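Local coordinates for protein L-hydantoinase (Arthrobacter aurescens, PDB 1GKR) that hydrolyses the ring amide of 5-substituted hydantoins, aryl more readily than alkyl derivatives, using two zinc ions per subunit, and works as a homotetramer, at residues P213-L225 / V237-I249. Residues are numbered along the deposited sequence; the frame is centred on the assembly and turned at random.
With ZN (zinc ion), chain E.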
ATOM      1  N   PRO A 213      -4.491  16.708  18.671  1.00 14.10           N
ATOM      2  CA  PRO A 213      -5.206  16.072  17.556  1.00 13.60           C
ATOM      3  C   PRO A 213      -4.702  14.696  17.157  1.00 13.69           C
ATOM      4  O   PRO A 213      -3.615  14.286  17.567  1.00 13.89           O
ATOM      5  CB  PRO A 213      -5.069  17.097  16.427  1.00 11.65           C
ATOM      6  CG  PRO A 213      -3.770  17.743  16.720  1.00 11.79           C
ATOM      7  CD  PRO A 213      -3.813  17.936  18.215  1.00 12.53           C
ATOM      8  N   VAL A 214      -5.486  13.986  16.348  1.00 13.00           N
ATOM      9  CA  VAL A 214      -5.087  12.650  15.938  1.00 14.62           C
ATOM     10  C   VAL A 214      -3.834  12.651  15.076  1.00 15.67           C
ATOM     11  O   VAL A 214      -3.004  11.748  15.194  1.00 17.49           O
ATOM     12  CB  VAL A 214      -6.208  11.894  15.156  1.00 12.82           C
ATOM     13  CG1 VAL A 214      -7.524  12.020  15.868  1.00 12.40           C
ATOM     14  CG2 VAL A 214      -6.318  12.418  13.774  1.00 21.55           C
ATOM     15  N   PHE A 215      -3.667  13.667  14.233  1.00 16.22           N
ATOM     16  CA  PHE A 215      -2.509  13.671  13.356  1.00 14.73           C
ATOM     17  C   PHE A 215      -1.197  13.608  14.127  1.00 14.64           C
ATOM     18  O   PHE A 215      -0.235  12.998  13.656  1.00 15.68           O
ATOM     19  CB  PHE A 215      -2.568  14.858  12.387  1.00 13.74           C
ATOM     20  CG  PHE A 215      -1.854  16.081  12.854  1.00 15.39           C
ATOM     21  CD1 PHE A 215      -0.464  16.161  12.785  1.00 14.84           C
ATOM     22  CD2 PHE A 215      -2.566  17.175  13.325  1.00 16.48           C
ATOM     23  CE1 PHE A 215       0.210  17.315  13.175  1.00 15.07           C
ATOM     24  CE2 PHE A 215      -1.905  18.343  13.722  1.00 16.44           C
ATOM     25  CZ  PHE A 215      -0.516  18.413  13.647  1.00 18.61           C
ATOM     26  N   GLN A 216      -1.147  14.198  15.319  1.00 12.83           N
ATOM     27  CA  GLN A 216       0.094  14.121  16.079  1.00 11.59           C
ATOM     28  C   GLN A 216       0.183  12.792  16.823  1.00 12.23           C
ATOM     29  O   GLN A 216       1.273  12.241  16.985  1.00 11.54           O
ATOM     30  CB  GLN A 216       0.266  15.323  17.032  1.00  8.32           C
ATOM     31  CG  GLN A 216      -0.770  15.526  18.114  1.00  8.52           C
ATOM     32  CD  GLN A 216      -0.542  14.640  19.313  1.00 11.73           C
ATOM     33  OE1 GLN A 216       0.598  14.384  19.708  1.00 12.44           O
ATOM     34  NE2 GLN A 216      -1.630  14.178  19.920  1.00 11.77           N
ATOM     35  N   GLU A 217      -0.954  12.247  17.249  1.00 11.55           N
ATOM     36  CA  GLU A 217      -0.921  10.961  17.936  1.00 12.19           C
ATOM     37  C   GLU A 217      -0.444   9.931  16.926  1.00 14.05           C
ATOM     38  O   GLU A 217       0.401   9.081  17.213  1.00 15.95           O
ATOM     39  CB  GLU A 217      -2.309  10.552  18.430  1.00  8.16           C
ATOM     40  CG  GLU A 217      -2.355   9.136  18.991  1.00  4.73           C
ATOM     41  CD  GLU A 217      -3.734   8.740  19.479  1.00  7.96           C
ATOM     42  OE1 GLU A 217      -4.732   9.297  18.997  1.00 13.14           O
ATOM     43  OE2 GLU A 217      -3.840   7.849  20.338  1.00 14.74           O
ATOM     44  N   ASN A 218      -0.993  10.016  15.726  1.00 13.86           N
ATOM     45  CA  ASN A 218      -0.636   9.071  14.691  1.00 13.90           C
ATOM     46  C   ASN A 218       0.788   9.229  14.184  1.00 12.07           C
ATOM     47  O   ASN A 218       1.404   8.262  13.755  1.00 12.50           O
ATOM     48  CB  ASN A 218      -1.655   9.161  13.564  1.00 14.03           C
ATOM     49  CG  ASN A 218      -3.013   8.602  13.976  1.00 12.80           C
ATOM     50  OD1 ASN A 218      -4.016   8.814  13.294  1.00 16.41           O
ATOM     51  ND2 ASN A 218      -3.044   7.877  15.091  1.00  5.74           N
ATOM     52  N   GLU A 219       1.326  10.438  14.245  1.00 10.67           N
ATOM     53  CA  GLU A 219       2.699  10.639  13.810  1.00  9.92           C
ATOM     54  C   GLU A 219       3.610   9.896  14.790  1.00 10.49           C
ATOM     55  O   GLU A 219       4.559   9.217  14.390  1.00 10.20           O
ATOM     56  CB  GLU A 219       3.032  12.129  13.796  1.00 11.10           C
ATOM     57  CG  GLU A 219       4.454  12.470  13.366  1.00 13.93           C
ATOM     58  CD  GLU A 219       5.492  12.215  14.459  1.00 21.14           C
ATOM     59  OE1 GLU A 219       5.215  12.581  15.623  1.00 21.24           O
ATOM     60  OE2 GLU A 219       6.586  11.665  14.160  1.00 22.83           O
ATOM     61  N   ALA A 220       3.313  10.016  16.079  1.00  9.64           N
ATOM     62  CA  ALA A 220       4.119   9.358  17.095  1.00  9.86           C
ATOM     63  C   ALA A 220       4.042   7.843  16.927  1.00 12.53           C
ATOM     64  O   ALA A 220       5.040   7.128  17.097  1.00 12.18           O
ATOM     65  CB  ALA A 220       3.647   9.761  18.479  1.00  6.61           C
ATOM     66  N   ILE A 221       2.858   7.344  16.594  1.00 11.28           N
ATOM     67  CA  ILE A 221       2.713   5.913  16.411  1.00 11.76           C
ATOM     68  C   ILE A 221       3.608   5.492  15.241  1.00 12.45           C
ATOM     69  O   ILE A 221       4.359   4.511  15.325  1.00 11.00           O
ATOM     70  CB  ILE A 221       1.242   5.551  16.145  1.00 10.08           C
ATOM     71  CG1 ILE A 221       0.434   5.730  17.432  1.00 11.37           C
ATOM     72  CG2 ILE A 221       1.133   4.131  15.655  1.00  9.27           C
ATOM     73  CD1 ILE A 221      -1.086   5.577  17.252  1.00  7.95           C
ATOM     74  N   GLN A 222       3.538   6.262  14.160  1.00 14.14           N
ATOM     75  CA  GLN A 222       4.324   6.001  12.957  1.00 17.25           C
ATOM     76  C   GLN A 222       5.818   5.972  13.279  1.00 15.92           C
ATOM     77  O   GLN A 222       6.553   5.115  12.796  1.00 15.56           O
ATOM     78  CB  GLN A 222       4.045   7.092  11.942  1.00 22.90           C
ATOM     79  CG  GLN A 222       4.534   6.816  10.541  1.00 36.53           C
ATOM     80  CD  GLN A 222       3.386   6.912   9.533  1.00 45.65           C
ATOM     81  OE1 GLN A 222       3.604   6.949   8.319  1.00 50.03           O
ATOM     82  NE2 GLN A 222       2.148   6.950  10.043  1.00 46.40           N
ATOM     83  N   ARG A 223       6.248   6.924  14.101  1.00 13.43           N
ATOM     84  CA  ARG A 223       7.640   7.037  14.515  1.00  9.52           C
ATOM     85  C   ARG A 223       8.095   5.839  15.361  1.00  9.25           C
ATOM     86  O   ARG A 223       9.169   5.279  15.136  1.00  9.95           O
ATOM     87  CB  ARG A 223       7.826   8.323  15.311  1.00  9.70           C
ATOM     88  CG  ARG A 223       9.181   8.956  15.119  1.00 11.67           C
ATOM     89  CD  ARG A 223       9.426  10.066  16.091  1.00 12.37           C
ATOM     90  NE  ARG A 223       8.226  10.828  16.406  1.00 14.04           N
ATOM     91  CZ  ARG A 223       8.037  11.414  17.584  1.00 14.10           C
ATOM     92  NH1 ARG A 223       8.973  11.313  18.521  1.00 13.54           N
ATOM     93  NH2 ARG A 223       6.917  12.077  17.836  1.00 14.03           N
ATOM     94  N   ALA A 224       7.285   5.463  16.343  1.00  6.44           N
ATOM     95  CA  ALA A 224       7.620   4.333  17.197  1.00  8.25           C
ATOM     96  C   ALA A 224       7.734   3.098  16.328  1.00 10.86           C
ATOM     97  O   ALA A 224       8.658   2.298  16.486  1.00 13.95           O
ATOM     98  CB  ALA A 224       6.551   4.127  18.235  1.00  6.63           C
ATOM     99  N   LEU A 225       6.786   2.955  15.407  1.00 10.38           N
ATOM    100  CA  LEU A 225       6.764   1.831  14.492  1.00 10.24           C
ATOM    101  C   LEU A 225       8.071   1.728  13.680  1.00 12.04           C
ATOM    102  O   LEU A 225       8.671   0.658  13.590  1.00  9.23           O
ATOM    103  CB  LEU A 225       5.548   1.972  13.580  1.00  8.87           C
ATOM    104  CG  LEU A 225       4.320   1.081  13.846  1.00  9.52           C
ATOM    105  CD1 LEU A 225       4.236   0.649  15.277  1.00  5.95           C
ATOM    106  CD2 LEU A 225       3.069   1.828  13.456  1.00  7.09           C
ATOM    107  N   VAL A 237       1.732  -0.352  21.730  1.00  6.22           N
ATOM    108  CA  VAL A 237       1.380   1.057  21.804  1.00  6.17           C
ATOM    109  C   VAL A 237       0.163   1.154  22.724  1.00  9.20           C
ATOM    110  O   VAL A 237      -0.891   0.586  22.443  1.00 10.82           O
ATOM    111  CB  VAL A 237       1.040   1.633  20.431  1.00  6.94           C
ATOM    112  CG1 VAL A 237       0.620   3.095  20.569  1.00  1.90           C
ATOM    113  CG2 VAL A 237       2.249   1.498  19.513  1.00  3.81           C
ATOM    114  N   LEU A 238       0.333   1.866  23.836  1.00 11.29           N
ATOM    115  CA  LEU A 238      -0.705   2.040  24.845  1.00  6.47           C
ATOM    116  C   LEU A 238      -1.813   2.958  24.393  1.00  6.23           C
ATOM    117  O   LEU A 238      -1.631   3.770  23.482  1.00  2.92           O
ATOM    118  CB  LEU A 238      -0.091   2.600  26.124  1.00  6.04           C
ATOM    119  CG  LEU A 238       0.983   1.749  26.799  1.00  3.73           C
ATOM    120  CD1 LEU A 238       1.638   2.546  27.901  1.00  6.05           C
ATOM    121  CD2 LEU A 238       0.358   0.495  27.354  1.00  1.37           C
ATOM    122  N   HIS A 239      -2.960   2.817  25.053  1.00  7.24           N
ATOM    123  CA  HIS A 239      -4.163   3.613  24.778  1.00  7.81           C
ATOM    124  C   HIS A 239      -4.210   4.343  23.443  1.00  9.58           C
ATOM    125  O   HIS A 239      -3.965   5.550  23.394  1.00  9.89           O
ATOM    126  CB  HIS A 239      -4.366   4.643  25.877  1.00  5.62           C
ATOM    127  CG  HIS A 239      -3.113   5.366  26.244  1.00  9.60           C
ATOM    128  ND1 HIS A 239      -2.217   5.818  25.299  1.00 10.49           N
ATOM    129  CD2 HIS A 239      -2.605   5.725  27.446  1.00 11.47           C
ATOM    130  CE1 HIS A 239      -1.211   6.425  25.903  1.00  9.78           C
ATOM    131  NE2 HIS A 239      -1.423   6.382  27.206  1.00 14.09           N
ATOM    132  N   VAL A 240      -4.509   3.606  22.373  1.00  8.46           N
ATOM    133  CA  VAL A 240      -4.649   4.185  21.042  1.00  8.12           C
ATOM    134  C   VAL A 240      -6.101   4.664  20.980  1.00 10.03           C
ATOM    135  O   VAL A 240      -7.035   3.870  21.127  1.00  8.70           O
ATOM    136  CB  VAL A 240      -4.387   3.136  19.967  1.00  6.93           C
ATOM    137  CG1 VAL A 240      -4.742   3.690  18.591  1.00  2.33           C
ATOM    138  CG2 VAL A 240      -2.933   2.742  20.017  1.00  6.86           C
ATOM    139  N   SER A 241      -6.282   5.961  20.758  1.00 11.01           N
ATOM    140  CA  SER A 241      -7.609   6.571  20.767  1.00 11.33           C
ATOM    141  C   SER A 241      -8.405   6.632  19.481  1.00 13.66           C
ATOM    142  O   SER A 241      -9.606   6.897  19.538  1.00 14.08           O
ATOM    143  CB  SER A 241      -7.502   8.005  21.251  1.00 11.84           C
ATOM    144  OG  SER A 241      -6.985   8.813  20.200  1.00  9.12           O
ATOM    145  N   ASN A 242      -7.763   6.420  18.335  1.00 13.02           N
ATOM    146  CA  ASN A 242      -8.468   6.547  17.068  1.00 12.29           C
ATOM    147  C   ASN A 242      -8.279   5.404  16.077  1.00 13.49           C
ATOM    148  O   ASN A 242      -7.239   4.761  16.045  1.00 14.56           O
ATOM    149  CB  ASN A 242      -8.061   7.868  16.426  1.00 13.36           C
ATOM    150  CG  ASN A 242      -6.670   7.815  15.839  1.00 16.80           C
ATOM    151  OD1 ASN A 242      -6.474   7.333  14.721  1.00 18.83           O
ATOM    152  ND2 ASN A 242      -5.690   8.293  16.594  1.00 15.62           N
ATOM    153  N   PRO A 243      -9.277   5.181  15.208  1.00 15.36           N
ATOM    154  CA  PRO A 243      -9.290   4.126  14.191  1.00 14.34           C
ATOM    155  C   PRO A 243      -8.072   4.087  13.284  1.00 15.76           C
ATOM    156  O   PRO A 243      -7.537   3.009  12.997  1.00 18.25           O
ATOM    157  CB  PRO A 243     -10.561   4.419  13.394  1.00 14.73           C
ATOM    158  CG  PRO A 243     -11.388   5.276  14.299  1.00 18.54           C
ATOM    159  CD  PRO A 243     -10.369   6.140  14.961  1.00 17.89           C
ATOM    160  N   ASP A 244      -7.643   5.254  12.816  1.00 13.63           N
ATOM    161  CA  ASP A 244      -6.495   5.302  11.920  1.00 16.14           C
ATOM    162  C   ASP A 244      -5.204   4.811  12.560  1.00 15.25           C
ATOM    163  O   ASP A 244      -4.371   4.204  11.891  1.00 16.05           O
ATOM    164  CB  ASP A 244      -6.301   6.712  11.365  1.00 18.40           C
ATOM    165  CG  ASP A 244      -7.470   7.165  10.509  1.00 21.66           C
ATOM    166  OD1 ASP A 244      -7.993   6.339   9.732  1.00 23.80           O
ATOM    167  OD2 ASP A 244      -7.866   8.348  10.604  1.00 25.80           O
ATOM    168  N   GLY A 245      -5.041   5.074  13.851  1.00 12.88           N
ATOM    169  CA  GLY A 245      -3.846   4.630  14.535  1.00 10.59           C
ATOM    170  C   GLY A 245      -3.876   3.123  14.684  1.00 10.90           C
ATOM    171  O   GLY A 245      -2.848   2.440  14.558  1.00 10.26           O
ATOM    172  N   VAL A 246      -5.061   2.593  14.962  1.00  9.43           N
ATOM    173  CA  VAL A 246      -5.206   1.157  15.107  1.00 10.48           C
ATOM    174  C   VAL A 246      -4.774   0.524  13.792  1.00 14.04           C
ATOM    175  O   VAL A 246      -3.983  -0.423  13.779  1.00 14.34           O
ATOM    176  CB  VAL A 246      -6.668   0.755  15.418  1.00  7.59           C
ATOM    177  CG1 VAL A 246      -6.812  -0.759  15.404  1.00  1.37           C
ATOM    178  CG2 VAL A 246      -7.061   1.290  16.786  1.00  2.68           C
ATOM    179  N   GLU A 247      -5.268   1.068  12.681  1.00 16.23           N
ATOM    180  CA  GLU A 247      -4.917   0.520  11.383  1.00 18.09           C
ATOM    181  C   GLU A 247      -3.406   0.552  11.107  1.00 16.69           C
ATOM    182  O   GLU A 247      -2.836  -0.445  10.649  1.00 17.17           O
ATOM    183  CB  GLU A 247      -5.706   1.234  10.285  1.00 21.31           C
ATOM    184  CG  GLU A 247      -6.627   0.290   9.497  1.00 30.04           C
ATOM    185  CD  GLU A 247      -8.070   0.789   9.413  1.00 38.68           C
ATOM    186  OE1 GLU A 247      -8.283   1.919   8.905  1.00 42.52           O
ATOM    187  OE2 GLU A 247      -8.991   0.050   9.850  1.00 39.69           O
ATOM    188  N   LEU A 248      -2.757   1.676  11.398  1.00 15.52           N
ATOM    189  CA  LEU A 248      -1.318   1.809  11.190  1.00 12.70           C
ATOM    190  C   LEU A 248      -0.560   0.679  11.874  1.00 12.52           C
ATOM    191  O   LEU A 248       0.328   0.066  11.282  1.00 10.47           O
ATOM    192  CB  LEU A 248      -0.835   3.148  11.744  1.00 15.91           C
ATOM    193  CG  LEU A 248      -0.485   4.301  10.788  1.00 18.57           C
ATOM    194  CD1 LEU A 248      -1.363   4.272   9.559  1.00 20.16           C
ATOM    195  CD2 LEU A 248      -0.659   5.624  11.528  1.00 17.93           C
ATOM    196  N   ILE A 249      -0.915   0.406  13.125  1.00 11.42           N
ATOM    197  CA  ILE A 249      -0.259  -0.645  13.890  1.00 11.04           C
ATOM    198  C   ILE A 249      -0.602  -2.010  13.324  1.00 12.31           C
ATOM    199  O   ILE A 249       0.277  -2.862  13.138  1.00 12.09           O
ATOM    200  CB  ILE A 249      -0.675  -0.597  15.382  1.00  9.79           C
ATOM    201  CG1 ILE A 249      -0.178   0.702  16.005  1.00  9.85           C
ATOM    202  CG2 ILE A 249      -0.095  -1.769  16.135  1.00  2.40           C
ATOM    203  CD1 ILE A 249      -0.720   0.949  17.373  1.00 14.97           C
TER
HETATM  204 ZN    ZN E1452      -0.285   7.500  28.824  1.00 19.27          ZN
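The carboxylate of E217 reaches from helix 214-225 to the S241-N242 turn and takes three hydrogen bonds there. OE1 accepts from S241 OG at 2.6 Å on its syn lone pair, and from N242 ND2 at 2.8 Å, which lies well above the carboxylate plane; OE2 receives S241 N at 3.1 Å in a nearly straight bond (175°). The reach comes from a fully extended chain, CG anti to the backbone N (chi1 172°). R289 adds a salt bridge to OE1, so the buried charge is probably well compensated. Replacing E217 by alanine is likely to leave S241 N, S241 OG and the N242 amide without this acceptor, and R289 without this counter-charge. N242 also N-caps helix 243-249, its OD1 accepting from G245 N at 2.8 Å.

Apolar contacts continue along the interface. I221 sets CG2 against I249 CG1 at 3.7 Å, the two side chains crossing at about a right angle, while its CG1 meets V237 CG1 at 4.1 Å. Its CD1 lies 4.0 Å from G245 CA, where the helix offers bare backbone. L248 CB faces both I221 CG2 and L225 CD2, and the latter also nears I249 CG1.

The short helix axes run almost parallel, 11° apart, with 9.6 Å between them. They are neighbouring outer helices of the TIM-barrel-type amidohydrolase fold, linked through strand 234-237. Directly beyond that strand, H239 binds a zinc ion through NE2, and H183 holds the same ion through ND1. M293 of helix 291-303 packs on N242 and P243, R296 pairs with D244, and C261 of strand 259-263 touches V240 and I249.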